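Local coordinates for protein endoglucanase (PDB 1VHO) that is probably a metal-dependent aminopeptidase of the M42 family, expected to bind two divalent metal cations per subunit, at residues I109-L121 and V130-L142. Residues are numbered along the deposited sequence; the frame is centred on the assembly and turned at random.
Unlike the reference sequence in segment 130-142: Pro131 (reference Leu).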
loop_
_atom_site.group_PDB
_atom_site.type_symbol
_atom_site.label_atom_id
_atom_site.label_comp_id
_atom_site.label_asym_id
_atom_site.label_seq_id
_atom_site.Cartn_x
_atom_site.Cartn_y
_atom_site.Cartn_z
ATOM N N ILE A 109 -23.072 6.275 -1.363
ATOM C CA ILE A 109 -21.934 6.972 -0.750
ATOM C C ILE A 109 -22.322 8.394 -0.412
ATOM O O ILE A 109 -22.917 9.056 -1.271
ATOM C CB ILE A 109 -20.787 6.950 -1.805
ATOM C CG1 ILE A 109 -20.441 5.462 -2.046
ATOM C CG2 ILE A 109 -19.578 7.716 -1.309
ATOM C CD1 ILE A 109 -19.304 5.280 -3.069
ATOM N N GLU A 110 -22.058 8.844 0.806
ATOM C CA GLU A 110 -22.340 10.231 1.182
ATOM C C GLU A 110 -20.975 10.927 1.298
ATOM O O GLU A 110 -19.996 10.289 1.756
ATOM C CB GLU A 110 -23.027 10.308 2.560
ATOM C CG GLU A 110 -24.391 9.620 2.590
ATOM C CD GLU A 110 -25.508 10.567 2.201
ATOM O OE1 GLU A 110 -25.236 11.754 1.874
ATOM O OE2 GLU A 110 -26.673 10.128 2.214
ATOM N N ARG A 111 -20.846 12.148 0.866
ATOM C CA ARG A 111 -19.603 12.893 0.904
ATOM C C ARG A 111 -19.643 14.059 1.869
ATOM O O ARG A 111 -20.668 14.766 1.916
ATOM C CB ARG A 111 -19.340 13.432 -0.525
ATOM C CG ARG A 111 -18.938 12.230 -1.412
ATOM C CD ARG A 111 -18.790 12.670 -2.870
ATOM N NE ARG A 111 -18.465 11.450 -3.635
ATOM C CZ ARG A 111 -19.384 10.592 -4.055
ATOM N NH1 ARG A 111 -18.974 9.519 -4.712
ATOM N NH2 ARG A 111 -20.692 10.805 -3.866
ATOM N N GLY A 112 -18.580 14.265 2.617
ATOM C CA GLY A 112 -18.619 15.399 3.553
ATOM C C GLY A 112 -17.207 15.795 3.893
ATOM O O GLY A 112 -16.251 15.238 3.349
ATOM N N VAL A 113 -17.104 16.780 4.780
ATOM C CA VAL A 113 -15.825 17.306 5.196
ATOM C C VAL A 113 -15.700 17.231 6.712
ATOM O O VAL A 113 -16.601 17.703 7.421
ATOM C CB VAL A 113 -15.741 18.802 4.781
ATOM C CG1 VAL A 113 -14.430 19.431 5.245
ATOM C CG2 VAL A 113 -15.898 18.944 3.267
ATOM N N ILE A 114 -14.633 16.567 7.163
ATOM C CA ILE A 114 -14.399 16.417 8.597
ATOM C C ILE A 114 -14.282 17.776 9.282
ATOM O O ILE A 114 -13.636 18.732 8.794
ATOM C CB ILE A 114 -13.108 15.611 8.858
ATOM C CG1 ILE A 114 -13.328 14.137 8.460
ATOM C CG2 ILE A 114 -12.694 15.716 10.326
ATOM C CD1 ILE A 114 -12.037 13.354 8.480
ATOM N N GLY A 115 -15.065 17.956 10.348
ATOM C CA GLY A 115 -15.071 19.141 11.146
ATOM C C GLY A 115 -15.798 20.344 10.590
ATOM O O GLY A 115 -15.852 21.385 11.250
HETATM N N MSE A 116 -16.417 20.247 9.399
HETATM C CA MSE A 116 -17.106 21.351 8.835
HETATM C C MSE A 116 -18.520 21.491 9.403
HETATM O O MSE A 116 -19.287 20.560 9.317
HETATM C CB MSE A 116 -17.244 21.215 7.284
HETATM C CG MSE A 116 -17.856 22.525 6.698
HETATM SE SE MSE A 116 -17.824 22.268 4.735
HETATM C CE MSE A 116 -19.349 21.258 4.507
ATOM N N LEU A 117 -18.895 22.684 9.846
ATOM C CA LEU A 117 -20.256 22.885 10.335
ATOM C C LEU A 117 -21.116 23.475 9.210
ATOM O O LEU A 117 -20.616 24.286 8.425
ATOM C CB LEU A 117 -20.272 23.981 11.455
ATOM C CG LEU A 117 -19.483 23.580 12.724
ATOM C CD1 LEU A 117 -19.380 24.745 13.703
ATOM C CD2 LEU A 117 -20.126 22.361 13.344
ATOM N N ALA A 118 -22.384 23.111 9.192
ATOM C CA ALA A 118 -23.323 23.723 8.242
ATOM C C ALA A 118 -23.476 25.201 8.666
ATOM O O ALA A 118 -23.286 25.511 9.857
ATOM C CB ALA A 118 -24.709 23.091 8.431
ATOM N N PRO A 119 -23.683 26.111 7.744
ATOM C CA PRO A 119 -23.841 27.521 8.088
ATOM C C PRO A 119 -24.802 27.698 9.262
ATOM O O PRO A 119 -25.922 27.218 9.219
ATOM C CB PRO A 119 -24.386 28.140 6.825
ATOM C CG PRO A 119 -23.829 27.243 5.706
ATOM C CD PRO A 119 -23.911 25.853 6.289
ATOM N N HIS A 120 -24.335 28.357 10.323
ATOM C CA HIS A 120 -25.183 28.603 11.486
ATOM C C HIS A 120 -24.551 29.724 12.333
ATOM O O HIS A 120 -23.318 29.734 12.508
ATOM C CB HIS A 120 -25.213 27.290 12.350
ATOM C CG HIS A 120 -26.176 27.483 13.492
ATOM N ND1 HIS A 120 -27.544 27.407 13.373
ATOM C CD2 HIS A 120 -25.921 27.887 14.787
ATOM C CE1 HIS A 120 -28.109 27.696 14.544
ATOM N NE2 HIS A 120 -27.157 27.968 15.400
ATOM N N LEU A 121 -25.332 30.707 12.744
ATOM C CA LEU A 121 -24.829 31.786 13.599
ATOM C C LEU A 121 -24.860 31.234 15.048
ATOM O O LEU A 121 -25.937 31.018 15.617
ATOM C CB LEU A 121 -25.629 33.062 13.524
ATOM C CG LEU A 121 -25.184 34.216 14.453
ATOM C CD1 LEU A 121 -23.763 34.670 14.185
ATOM C CD2 LEU A 121 -26.152 35.411 14.273
ATOM N N VAL A 130 -21.498 21.795 19.933
ATOM C CA VAL A 130 -20.484 21.554 18.900
ATOM C C VAL A 130 -19.396 20.661 19.465
ATOM O O VAL A 130 -18.896 20.944 20.553
ATOM C CB VAL A 130 -19.913 22.887 18.393
ATOM C CG1 VAL A 130 -18.853 22.656 17.325
ATOM C CG2 VAL A 130 -21.033 23.765 17.819
ATOM N N PRO A 131 -19.062 19.580 18.776
ATOM C CA PRO A 131 -18.059 18.639 19.239
ATOM C C PRO A 131 -16.775 19.292 19.697
ATOM O O PRO A 131 -16.304 20.268 19.129
ATOM C CB PRO A 131 -17.854 17.719 18.029
ATOM C CG PRO A 131 -19.199 17.722 17.362
ATOM C CD PRO A 131 -19.660 19.160 17.488
ATOM N N THR A 132 -16.152 18.713 20.722
ATOM C CA THR A 132 -14.904 19.243 21.275
ATOM C C THR A 132 -13.758 19.110 20.291
ATOM O O THR A 132 -13.680 18.110 19.561
ATOM C CB THR A 132 -14.550 18.521 22.592
ATOM O OG1 THR A 132 -15.758 18.360 23.363
ATOM C CG2 THR A 132 -13.569 19.350 23.394
ATOM N N TYR A 133 -12.870 20.079 20.250
ATOM C CA TYR A 133 -11.723 20.193 19.396
ATOM C C TYR A 133 -11.089 18.910 18.898
ATOM O O TYR A 133 -10.738 18.791 17.711
ATOM C CB TYR A 133 -10.593 20.975 20.134
ATOM N N ASP A 134 -10.829 17.951 19.773
ATOM C CA ASP A 134 -10.185 16.714 19.375
ATOM C C ASP A 134 -11.034 15.735 18.590
ATOM O O ASP A 134 -10.470 14.948 17.817
ATOM C CB ASP A 134 -9.662 16.000 20.639
ATOM C CG ASP A 134 -10.775 15.820 21.652
ATOM O OD1 ASP A 134 -11.091 16.765 22.409
ATOM O OD2 ASP A 134 -11.345 14.714 21.699
ATOM N N GLU A 135 -12.352 15.713 18.762
ATOM C CA GLU A 135 -13.193 14.775 18.053
ATOM C C GLU A 135 -13.228 14.965 16.531
ATOM O O GLU A 135 -13.185 16.053 15.982
ATOM C CB GLU A 135 -14.642 14.819 18.528
ATOM C CG GLU A 135 -14.853 14.707 20.020
ATOM C CD GLU A 135 -16.321 14.902 20.373
ATOM O OE1 GLU A 135 -16.655 15.976 20.915
ATOM O OE2 GLU A 135 -17.126 13.980 20.093
ATOM N N ILE A 136 -13.351 13.818 15.880
ATOM C CA ILE A 136 -13.459 13.769 14.409
ATOM C C ILE A 136 -14.963 13.671 14.129
ATOM O O ILE A 136 -15.555 12.706 14.567
ATOM C CB ILE A 136 -12.831 12.472 13.862
ATOM C CG1 ILE A 136 -11.393 12.346 14.382
ATOM C CG2 ILE A 136 -12.853 12.446 12.331
ATOM C CD1 ILE A 136 -10.578 13.576 14.141
ATOM N N PHE A 137 -15.543 14.648 13.446
ATOM C CA PHE A 137 -16.979 14.547 13.218
ATOM C C PHE A 137 -17.395 15.090 11.858
ATOM O O PHE A 137 -16.628 15.770 11.195
ATOM C CB PHE A 137 -17.739 15.390 14.294
ATOM C CG PHE A 137 -17.598 16.862 14.169
ATOM C CD1 PHE A 137 -18.540 17.627 13.481
ATOM C CD2 PHE A 137 -16.500 17.535 14.702
ATOM C CE1 PHE A 137 -18.387 18.988 13.347
ATOM C CE2 PHE A 137 -16.332 18.900 14.585
ATOM C CZ PHE A 137 -17.293 19.640 13.885
ATOM N N VAL A 138 -18.635 14.791 11.495
ATOM C CA VAL A 138 -19.229 15.354 10.280
ATOM C C VAL A 138 -20.604 15.876 10.714
ATOM O O VAL A 138 -21.144 15.319 11.701
ATOM C CB VAL A 138 -19.330 14.432 9.085
ATOM C CG1 VAL A 138 -17.899 14.148 8.570
ATOM C CG2 VAL A 138 -20.098 13.146 9.332
ATOM N N ASP A 139 -21.040 16.964 10.119
ATOM C CA ASP A 139 -22.332 17.591 10.421
ATOM C C ASP A 139 -23.385 16.918 9.541
ATOM O O ASP A 139 -23.399 17.117 8.318
ATOM C CB ASP A 139 -22.233 19.101 10.167
ATOM C CG ASP A 139 -23.462 19.901 10.600
ATOM O OD1 ASP A 139 -24.580 19.355 10.552
ATOM O OD2 ASP A 139 -23.263 21.089 10.920
ATOM N N LEU A 140 -24.219 16.092 10.133
ATOM C CA LEU A 140 -25.275 15.325 9.476
ATOM C C LEU A 140 -26.328 16.123 8.764
ATOM O O LEU A 140 -26.955 15.628 7.808
ATOM C CB LEU A 140 -25.956 14.402 10.487
ATOM C CG LEU A 140 -25.452 12.972 10.650
ATOM C CD1 LEU A 140 -24.017 12.777 10.194
ATOM C CD2 LEU A 140 -25.625 12.540 12.102
ATOM N N SER A 141 -26.510 17.409 9.111
ATOM C CA SER A 141 -27.505 18.220 8.432
ATOM C C SER A 141 -27.060 18.497 7.003
ATOM O O SER A 141 -27.862 19.009 6.215
ATOM C CB SER A 141 -27.761 19.524 9.208
ATOM O OG SER A 141 -26.629 20.338 9.107
ATOM N N LEU A 142 -25.797 18.254 6.665
ATOM C CA LEU A 142 -25.250 18.426 5.346
ATOM C C LEU A 142 -25.391 17.171 4.481
ATOM O O LEU A 142 -25.081 17.248 3.288
ATOM C CB LEU A 142 -23.764 18.814 5.383
ATOM C CG LEU A 142 -23.481 20.203 5.987
ATOM C CD1 LEU A 142 -22.013 20.462 6.183
ATOM C CD2 LEU A 142 -24.109 21.316 5.158
HETATM O O HOH W 1 -19.204 18.084 8.163
HETATM O O HOH W 2 -23.977 23.684 11.837
#
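At the edge of the six-stranded antiparallel sheet, the type II turn Val113-Met116, which follows edge strand 108-113, and the loop after it pack on the other edge strand, 137-139, in the part of the fold away from the predicted metal site. Gly115 N, in the turn, donates to Phe137 O at 2.8 Å, almost straight (172°). The same glycine lays its CA over one face of the Phe137 ring, 3.8 Å from the centroid, a CH-pi contact; Pro131 CG lies over the rim of the opposite face, and Leu117 CD2 meets the edge at CE1 (3.8 Å). With chi1 at 70°, CG of Phe137 sits between its own N and carbonyl carbon, which swings the ring back under the turn. Phe82 of strand 82-87 also meets this ring, the two planes nearly perpendicular. One water donates to Val113 O and Met116 O and accepts from Asp139 N, joining turn to strand. Further along, Ala118 N points almost straight at Asp139 OD2 (2.8 Å), approaching from well above the carboxylate plane. A second water links OD2 to Ala118 O. The other oxygen, OD1, takes Ser141 N in an Asx turn and Ser141 OG at 2.7 Å, with Gln81 NE2 as a further donor. Beside this polar cluster Ala118 CB packs on Leu142 CD2 (3.8 Å). With Asp139 cut back to alanine, Ala118 N is likely to lose its protein acceptor and the Ser141 hydroxyl to be set free to turn. Gripped through both oxygens, the carboxylate ties the loop at Ala118 to the 3-10 segment 140-142, while the Phe137 ring, touched on both faces, gives the turn an apolar seat; the several N-H and O-H donors around Asp139 would be expected to stabilise its negative charge.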